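Local coordinates for kinesin-like protein (Caenorhabditis elegans, PDB 5X3E) that probably hydrolyses ATP to drive movement along microtubules, as a motor of the kinesin-6 family, at residues A[233-238]-A[258-263]; A[162-165]-A[169-172]. One frame throughout, in Å; residues are numbered along the deposited sequence.

Contact 1 (A[233-238]-A[258-263]); sequences LEDARN and GAKDVE. With SO4 (sulfate ion), chain R; SO4 (sulfate ion), chain I; SO4 (sulfate ion), chain U.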
ATOM      1  N   LEU A 233       5.864  13.263  -3.530  1.00 44.86           N
ATOM      2  CA  LEU A 233       6.302  13.439  -4.911  1.00 45.37           C
ATOM      3  C   LEU A 233       6.045  14.845  -5.439  1.00 53.33           C
ATOM      4  O   LEU A 233       6.202  15.083  -6.641  1.00 62.26           O
ATOM      5  CB  LEU A 233       5.619  12.412  -5.809  1.00 54.43           C
ATOM      6  CG  LEU A 233       5.861  10.970  -5.377  1.00 53.49           C
ATOM      7  CD1 LEU A 233       5.180  10.032  -6.346  1.00 44.00           C
ATOM      8  CD2 LEU A 233       7.350  10.699  -5.296  1.00 51.79           C
ATOM      9  N   GLU A 234       5.632  15.769  -4.576  1.00 55.30           N
ATOM     10  CA  GLU A 234       5.354  17.134  -5.002  1.00 56.32           C
ATOM     11  C   GLU A 234       6.597  17.798  -5.582  1.00 63.19           C
ATOM     12  O   GLU A 234       7.719  17.559  -5.130  1.00 59.59           O
ATOM     13  CB  GLU A 234       4.826  17.939  -3.813  1.00 56.39           C
ATOM     14  CG  GLU A 234       4.814  19.453  -3.992  1.00 63.50           C
ATOM     15  CD  GLU A 234       4.480  20.180  -2.704  1.00 67.18           C
ATOM     16  OE1 GLU A 234       4.288  21.416  -2.742  1.00 71.76           O
ATOM     17  OE2 GLU A 234       4.409  19.509  -1.652  1.00 61.50           O
ATOM     18  N   ASP A 235       6.392  18.630  -6.608  1.00 74.23           N
ATOM     19  CA  ASP A 235       7.444  19.511  -7.118  1.00 87.69           C
ATOM     20  C   ASP A 235       7.601  20.673  -6.141  1.00 88.13           C
ATOM     21  O   ASP A 235       7.159  21.798  -6.381  1.00 94.23           O
ATOM     22  CB  ASP A 235       7.111  20.007  -8.521  1.00 92.01           C
ATOM     23  CG  ASP A 235       7.164  18.905  -9.556  1.00106.69           C
ATOM     24  OD1 ASP A 235       7.981  17.973  -9.395  1.00114.72           O
ATOM     25  OD2 ASP A 235       6.388  18.972 -10.533  1.00110.87           O
ATOM     26  N   ALA A 236       8.241  20.389  -5.008  1.00 84.02           N
ATOM     27  CA  ALA A 236       8.343  21.382  -3.947  1.00 86.77           C
ATOM     28  C   ALA A 236       9.228  22.534  -4.398  1.00 96.94           C
ATOM     29  O   ALA A 236      10.406  22.336  -4.716  1.00 97.30           O
ATOM     30  CB  ALA A 236       8.897  20.743  -2.679  1.00 85.42           C
ATOM     31  N   ARG A 237       8.660  23.736  -4.426  1.00101.71           N
ATOM     32  CA  ARG A 237       9.398  24.947  -4.752  1.00110.70           C
ATOM     33  C   ARG A 237       9.917  25.677  -3.520  1.00117.65           C
ATOM     34  O   ARG A 237      11.114  25.975  -3.434  1.00119.85           O
ATOM     35  CB  ARG A 237       8.519  25.893  -5.579  1.00116.51           C
ATOM     36  CG  ARG A 237       8.149  25.355  -6.946  1.00122.93           C
ATOM     37  CD  ARG A 237       7.277  26.339  -7.713  1.00135.99           C
ATOM     38  NE  ARG A 237       7.006  25.877  -9.073  1.00138.81           N
ATOM     39  CZ  ARG A 237       6.224  26.514  -9.941  1.00137.61           C
ATOM     40  NH1 ARG A 237       5.627  27.648  -9.595  1.00140.66           N
ATOM     41  NH2 ARG A 237       6.040  26.016 -11.156  1.00134.58           N
ATOM     42  N   ASN A 238       9.036  25.957  -2.560  1.00118.20           N
ATOM     43  CA  ASN A 238       9.361  26.782  -1.400  1.00125.13           C
ATOM     44  C   ASN A 238      10.282  26.093  -0.403  1.00111.80           C
ATOM     45  O   ASN A 238      10.703  26.728   0.567  1.00109.75           O
ATOM     46  CB  ASN A 238       8.063  27.194  -0.701  1.00136.20           C
ATOM     47  CG  ASN A 238       7.075  27.853  -1.647  1.00142.11           C
ATOM     48  OD1 ASN A 238       7.232  27.795  -2.867  1.00147.24           O
ATOM     49  ND2 ASN A 238       6.045  28.473  -1.087  1.00137.37           N
ATOM     50  N   GLY A 258      -4.247  17.533  -4.437  1.00 48.53           N
ATOM     51  CA  GLY A 258      -3.110  17.990  -5.213  1.00 51.88           C
ATOM     52  C   GLY A 258      -1.949  17.029  -5.355  1.00 56.20           C
ATOM     53  O   GLY A 258      -0.876  17.454  -5.795  1.00 54.00           O
ATOM     54  N   ALA A 259      -2.124  15.755  -5.010  1.00 60.13           N
ATOM     55  CA  ALA A 259      -1.038  14.792  -5.146  1.00 55.64           C
ATOM     56  C   ALA A 259      -0.734  14.501  -6.606  1.00 46.18           C
ATOM     57  O   ALA A 259      -1.631  14.458  -7.452  1.00 57.85           O
ATOM     58  CB  ALA A 259      -1.382  13.490  -4.426  1.00 42.09           C
ATOM     59  N   LYS A 260       0.548  14.287  -6.885  1.00 49.87           N
ATOM     60  CA  LYS A 260       1.064  14.114  -8.232  1.00 46.44           C
ATOM     61  C   LYS A 260       0.999  12.642  -8.634  1.00 49.00           C
ATOM     62  O   LYS A 260       1.504  11.774  -7.917  1.00 49.06           O
ATOM     63  CB  LYS A 260       2.502  14.630  -8.291  1.00 48.15           C
ATOM     64  CG  LYS A 260       3.011  14.968  -9.668  1.00 56.53           C
ATOM     65  CD  LYS A 260       4.436  15.491  -9.594  1.00 63.03           C
ATOM     66  CE  LYS A 260       5.066  15.597 -10.973  1.00 82.36           C
ATOM     67  NZ  LYS A 260       6.485  16.038 -10.877  1.00 95.75           N
ATOM     68  N   ASP A 261       0.360  12.363  -9.769  1.00 42.70           N
ATOM     69  CA  ASP A 261       0.354  11.026 -10.356  1.00 43.69           C
ATOM     70  C   ASP A 261       1.532  10.952 -11.321  1.00 50.40           C
ATOM     71  O   ASP A 261       1.542  11.638 -12.352  1.00 46.76           O
ATOM     72  CB  ASP A 261      -0.962  10.741 -11.078  1.00 58.88           C
ATOM     73  CG  ASP A 261      -2.141  10.618 -10.135  1.00 70.13           C
ATOM     74  OD1 ASP A 261      -2.753  11.652  -9.796  1.00 91.23           O
ATOM     75  OD2 ASP A 261      -2.472   9.479  -9.752  1.00 77.95           O
ATOM     76  N   VAL A 262       2.523  10.131 -10.986  1.00 38.57           N
ATOM     77  CA  VAL A 262       3.785  10.074 -11.717  1.00 38.28           C
ATOM     78  C   VAL A 262       3.788   8.832 -12.598  1.00 44.30           C
ATOM     79  O   VAL A 262       3.667   7.705 -12.099  1.00 41.28           O
ATOM     80  CB  VAL A 262       4.988  10.069 -10.760  1.00 41.59           C
ATOM     81  CG1 VAL A 262       6.282   9.944 -11.543  1.00 50.15           C
ATOM     82  CG2 VAL A 262       4.996  11.330  -9.890  1.00 39.59           C
ATOM     83  N   GLU A 263       3.936   9.034 -13.904  1.00 41.28           N
ATOM     84  CA  GLU A 263       3.954   7.923 -14.842  1.00 48.29           C
ATOM     85  C   GLU A 263       5.305   7.232 -14.809  1.00 44.25           C
ATOM     86  O   GLU A 263       6.351   7.886 -14.857  1.00 48.13           O
ATOM     87  CB  GLU A 263       3.640   8.393 -16.258  1.00 49.80           C
ATOM     88  CG  GLU A 263       3.426   7.243 -17.226  1.00 45.61           C
ATOM     89  CD  GLU A 263       2.875   7.702 -18.554  1.00 53.32           C
ATOM     90  OE1 GLU A 263       2.246   6.876 -19.246  1.00 48.88           O
ATOM     91  OE2 GLU A 263       3.060   8.890 -18.900  1.00 58.48           O
TER
HETATM   92  S   SO4 R 516      -0.468  15.740 -11.686  1.00148.56           S
HETATM   93  O1  SO4 R 516       0.490  15.363 -12.724  1.00136.80           O
HETATM   94  O2  SO4 R 516      -1.029  14.534 -11.078  1.00131.03           O
HETATM   95  O3  SO4 R 516       0.203  16.541 -10.665  1.00151.86           O
HETATM   96  O4  SO4 R 516      -1.546  16.532 -12.276  1.00156.82           O
HETATM   97  S   SO4 I 507       4.579  12.509 -15.075  1.00116.03           S
HETATM   98  O1  SO4 I 507       4.764  12.742 -16.504  1.00132.00           O
HETATM   99  O2  SO4 I 507       5.281  11.287 -14.700  1.00119.50           O
HETATM  100  O3  SO4 I 507       5.141  13.631 -14.328  1.00119.79           O
HETATM  101  O4  SO4 I 507       3.152  12.376 -14.780  1.00101.36           O
HETATM  102  S   SO4 U 519       8.845  13.301  -9.934  1.00132.48           S
HETATM  103  O1  SO4 U 519       9.743  12.928 -11.024  1.00134.47           O
HETATM  104  O2  SO4 U 519       8.840  12.244  -8.924  1.00101.98           O
HETATM  105  O3  SO4 U 519       9.289  14.557  -9.331  1.00139.39           O
HETATM  106  O4  SO4 U 519       7.496  13.477 -10.461  1.00140.70           O
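Leu233 and Lys260 bring two segments together without a backbone hydrogen bond: the irregular loop 233-238, after strand 228-231 and with an inverse gamma turn at Asp235, and 258-263, which leads into strand 262-264 at the edge of the kinesin motor domain's mixed sheet. Asp231 ties the two backbones, one carboxylate oxygen taking Leu233 N and the other Lys260 N. Lys260 reaches across: with CG anti to the backbone N (chi1 -160°) and the chain extended, CD passes 3.5 Å from Leu233 O and NZ arrives roughly at right angles to the Asp235 side chain. NZ makes a salt bridge to Asp235 OD1 at 2.9 Å, met on the syn side 26° out of the carboxylate plane, with a weak second bond to OD2. The same ammonium donates to a sulfate, O4 lying 2.8 Å from NZ. Deeper in, Leu233 CD1 meets Val262 CG2 at 3.8 Å, and both residues rest on Val273 of helix 267-281. Asp261 N gives a second sulfate an almost straight bond, Glu263 N a third a bent one. The lysine thus serves two anions near the surface; as the sulfates probably come from the crystallisation liquor, the Asp235 pairing is the protein's own.

Contact 2 (A[162-165]-A[169-172]); sequences FYPS and TFEI. With SO4 (sulfate ion), chain G.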
ATOM      1  N   PHE A 162      -1.681   8.454 -22.013  1.00 53.34           N
ATOM      2  CA  PHE A 162      -2.485   8.761 -20.841  1.00 49.24           C
ATOM      3  C   PHE A 162      -1.807   9.876 -20.058  1.00 48.29           C
ATOM      4  O   PHE A 162      -0.581  10.010 -20.077  1.00 41.14           O
ATOM      5  CB  PHE A 162      -2.630   7.540 -19.933  1.00 40.20           C
ATOM      6  CG  PHE A 162      -3.348   6.378 -20.555  1.00 48.90           C
ATOM      7  CD1 PHE A 162      -4.732   6.325 -20.560  1.00 52.33           C
ATOM      8  CD2 PHE A 162      -2.639   5.312 -21.089  1.00 45.16           C
ATOM      9  CE1 PHE A 162      -5.395   5.243 -21.107  1.00 48.51           C
ATOM     10  CE2 PHE A 162      -3.295   4.231 -21.635  1.00 46.32           C
ATOM     11  CZ  PHE A 162      -4.673   4.197 -21.647  1.00 47.76           C
ATOM     12  N   TYR A 163      -2.609  10.689 -19.368  1.00 39.34           N
ATOM     13  CA  TYR A 163      -2.041  11.710 -18.496  1.00 39.80           C
ATOM     14  C   TYR A 163      -3.083  12.147 -17.477  1.00 50.76           C
ATOM     15  O   TYR A 163      -4.277  12.205 -17.794  1.00 45.15           O
ATOM     16  CB  TYR A 163      -1.520  12.913 -19.304  1.00 45.00           C
ATOM     17  CG  TYR A 163      -2.573  13.693 -20.068  1.00 66.47           C
ATOM     18  CD1 TYR A 163      -3.007  13.278 -21.325  1.00 68.55           C
ATOM     19  CD2 TYR A 163      -3.100  14.869 -19.551  1.00 56.78           C
ATOM     20  CE1 TYR A 163      -3.955  13.999 -22.027  1.00 56.53           C
ATOM     21  CE2 TYR A 163      -4.046  15.599 -20.250  1.00 48.50           C
ATOM     22  CZ  TYR A 163      -4.466  15.160 -21.485  1.00 61.23           C
ATOM     23  OH  TYR A 163      -5.412  15.880 -22.174  1.00 62.68           O
ATOM     24  N   PRO A 164      -2.662  12.474 -16.255  1.00 55.20           N
ATOM     25  CA  PRO A 164      -3.618  12.854 -15.206  1.00 48.68           C
ATOM     26  C   PRO A 164      -4.320  14.165 -15.520  1.00 58.91           C
ATOM     27  O   PRO A 164      -3.715  15.108 -16.036  1.00 54.67           O
ATOM     28  CB  PRO A 164      -2.738  12.997 -13.957  1.00 42.26           C
ATOM     29  CG  PRO A 164      -1.425  12.376 -14.310  1.00 45.79           C
ATOM     30  CD  PRO A 164      -1.270  12.515 -15.782  1.00 47.68           C
ATOM     31  N   SER A 165      -5.605  14.224 -15.193  1.00 56.33           N
ATOM     32  CA  SER A 165      -6.405  15.418 -15.417  1.00 46.02           C
ATOM     33  C   SER A 165      -7.200  15.727 -14.153  1.00 52.89           C
ATOM     34  O   SER A 165      -7.162  14.980 -13.170  1.00 58.59           O
ATOM     35  CB  SER A 165      -7.327  15.255 -16.626  1.00 60.19           C
ATOM     36  OG  SER A 165      -8.224  14.179 -16.433  1.00 79.88           O
ATOM     37  N   THR A 169      -8.805  12.131 -12.584  1.00 46.00           N
ATOM     38  CA  THR A 169      -9.148  11.481 -13.848  1.00 41.94           C
ATOM     39  C   THR A 169      -7.902  11.362 -14.727  1.00 45.19           C
ATOM     40  O   THR A 169      -6.818  11.846 -14.380  1.00 54.50           O
ATOM     41  CB  THR A 169     -10.265  12.237 -14.584  1.00 46.68           C
ATOM     42  OG1 THR A 169      -9.854  13.586 -14.841  1.00 46.28           O
ATOM     43  CG2 THR A 169     -11.563  12.244 -13.783  1.00 44.15           C
ATOM     44  N   PHE A 170      -8.058  10.689 -15.873  1.00 39.99           N
ATOM     45  CA  PHE A 170      -7.001  10.564 -16.874  1.00 40.85           C
ATOM     46  C   PHE A 170      -7.556  10.878 -18.257  1.00 41.49           C
ATOM     47  O   PHE A 170      -8.698  10.530 -18.566  1.00 47.35           O
ATOM     48  CB  PHE A 170      -6.369   9.156 -16.861  1.00 39.27           C
ATOM     49  CG  PHE A 170      -5.551   8.880 -15.633  1.00 39.53           C
ATOM     50  CD1 PHE A 170      -4.195   9.174 -15.605  1.00 46.20           C
ATOM     51  CD2 PHE A 170      -6.145   8.374 -14.492  1.00 35.51           C
ATOM     52  CE1 PHE A 170      -3.441   8.950 -14.460  1.00 37.57           C
ATOM     53  CE2 PHE A 170      -5.398   8.147 -13.344  1.00 40.05           C
ATOM     54  CZ  PHE A 170      -4.047   8.435 -13.325  1.00 33.90           C
ATOM     55  N   GLU A 171      -6.748  11.531 -19.085  1.00 49.41           N
ATOM     56  CA  GLU A 171      -7.115  11.843 -20.457  1.00 48.84           C
ATOM     57  C   GLU A 171      -6.148  11.151 -21.411  1.00 65.45           C
ATOM     58  O   GLU A 171      -5.200  10.485 -20.987  1.00 63.02           O
ATOM     59  CB  GLU A 171      -7.123  13.355 -20.700  1.00 60.83           C
ATOM     60  CG  GLU A 171      -8.081  14.138 -19.828  1.00 72.46           C
ATOM     61  CD  GLU A 171      -9.529  13.783 -20.076  1.00 89.61           C
ATOM     62  OE1 GLU A 171      -9.846  13.333 -21.198  1.00 97.46           O
ATOM     63  OE2 GLU A 171     -10.349  13.951 -19.149  1.00 94.15           O
ATOM     64  N   ILE A 172      -6.398  11.310 -22.712  1.00 50.13           N
ATOM     65  CA  ILE A 172      -5.630  10.631 -23.748  1.00 46.34           C
ATOM     66  C   ILE A 172      -5.241  11.622 -24.839  1.00 57.05           C
ATOM     67  O   ILE A 172      -6.114  12.229 -25.469  1.00 64.69           O
ATOM     68  CB  ILE A 172      -6.410   9.451 -24.348  1.00 52.88           C
ATOM     69  CG1 ILE A 172      -6.738   8.433 -23.253  1.00 55.24           C
ATOM     70  CG2 ILE A 172      -5.620   8.818 -25.491  1.00 57.57           C
ATOM     71  CD1 ILE A 172      -7.755   7.395 -23.637  1.00 46.92           C
TER
HETATM   72  S   SO4 G 505     -10.932   8.308 -15.446  1.00 70.19           S
HETATM   73  O1  SO4 G 505     -11.389   7.373 -16.471  1.00101.61           O
HETATM   74  O2  SO4 G 505     -10.962   7.648 -14.148  1.00 39.13           O
HETATM   75  O3  SO4 G 505      -9.583   8.775 -15.746  1.00 50.44           O
HETATM   76  O4  SO4 G 505     -11.838   9.453 -15.429  1.00103.25           O
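Strands 162-165 and 169-172 form a two-stranded antiparallel beta hairpin, their axes 4.2 Å apart at closest approach and 138° between their directions. Tyr163 and Glu171 are a hydrogen-bonded pair: Glu171 N reaches Tyr163 O at 2.9 Å in the carbonyl plane, and Tyr163 N returns to Glu171 O at 3.1 Å. Ser165 N donates to Thr169 O from above the carbonyl plane, while the return bond from Thr169 N is weak. The Tyr163 ring leans across the ladder, its CG lodged between the backbone N and carbonyl carbon (chi1 64°), and lays one face over Glu171 CB, 3.3 Å from CZ. Arg173 adds a cation-pi contact to this ring. A serine in place of Tyr163 would probably leave Glu171 CB without its aromatic cover and Arg173 without its pi partner. Glu171 then bends at chi2, bringing CG past Ser165 OG, and gives OE1 to the hydroxyl of Ser321. The other side of the hairpin is apolar and faces strands 213-225 and 296-307. There Pro164 CG lies 4.0 Å from Phe170 CE1 as the two side chains cross, and Phe162 runs alongside Ile172, Phe162 CD1 lying 4.0 Å from Ile172 CG1.

Overall arrangement
Contact 2 closes along the chain before contact 1 opens, and their centres lie 16 Å apart on the same side of the chain's centre. Strand 213-225 of the large mixed sheet joins them: strand 262-264 pairs with it at contact 1, and the hairpin of contact 2 packs Phe162 and Pro164 against it. Phe218 on that strand is touched by Glu263 from one contact and by Phe162, Pro164 and Phe170 from the other. They also meet directly, Asp261 O lying 3.6 Å from Pro164 CG. The small hairpin and the 258-263 segment therefore pack together against strand 213-225, toward the outside of the motor domain, with helix 267-281 backing the contact 1 part.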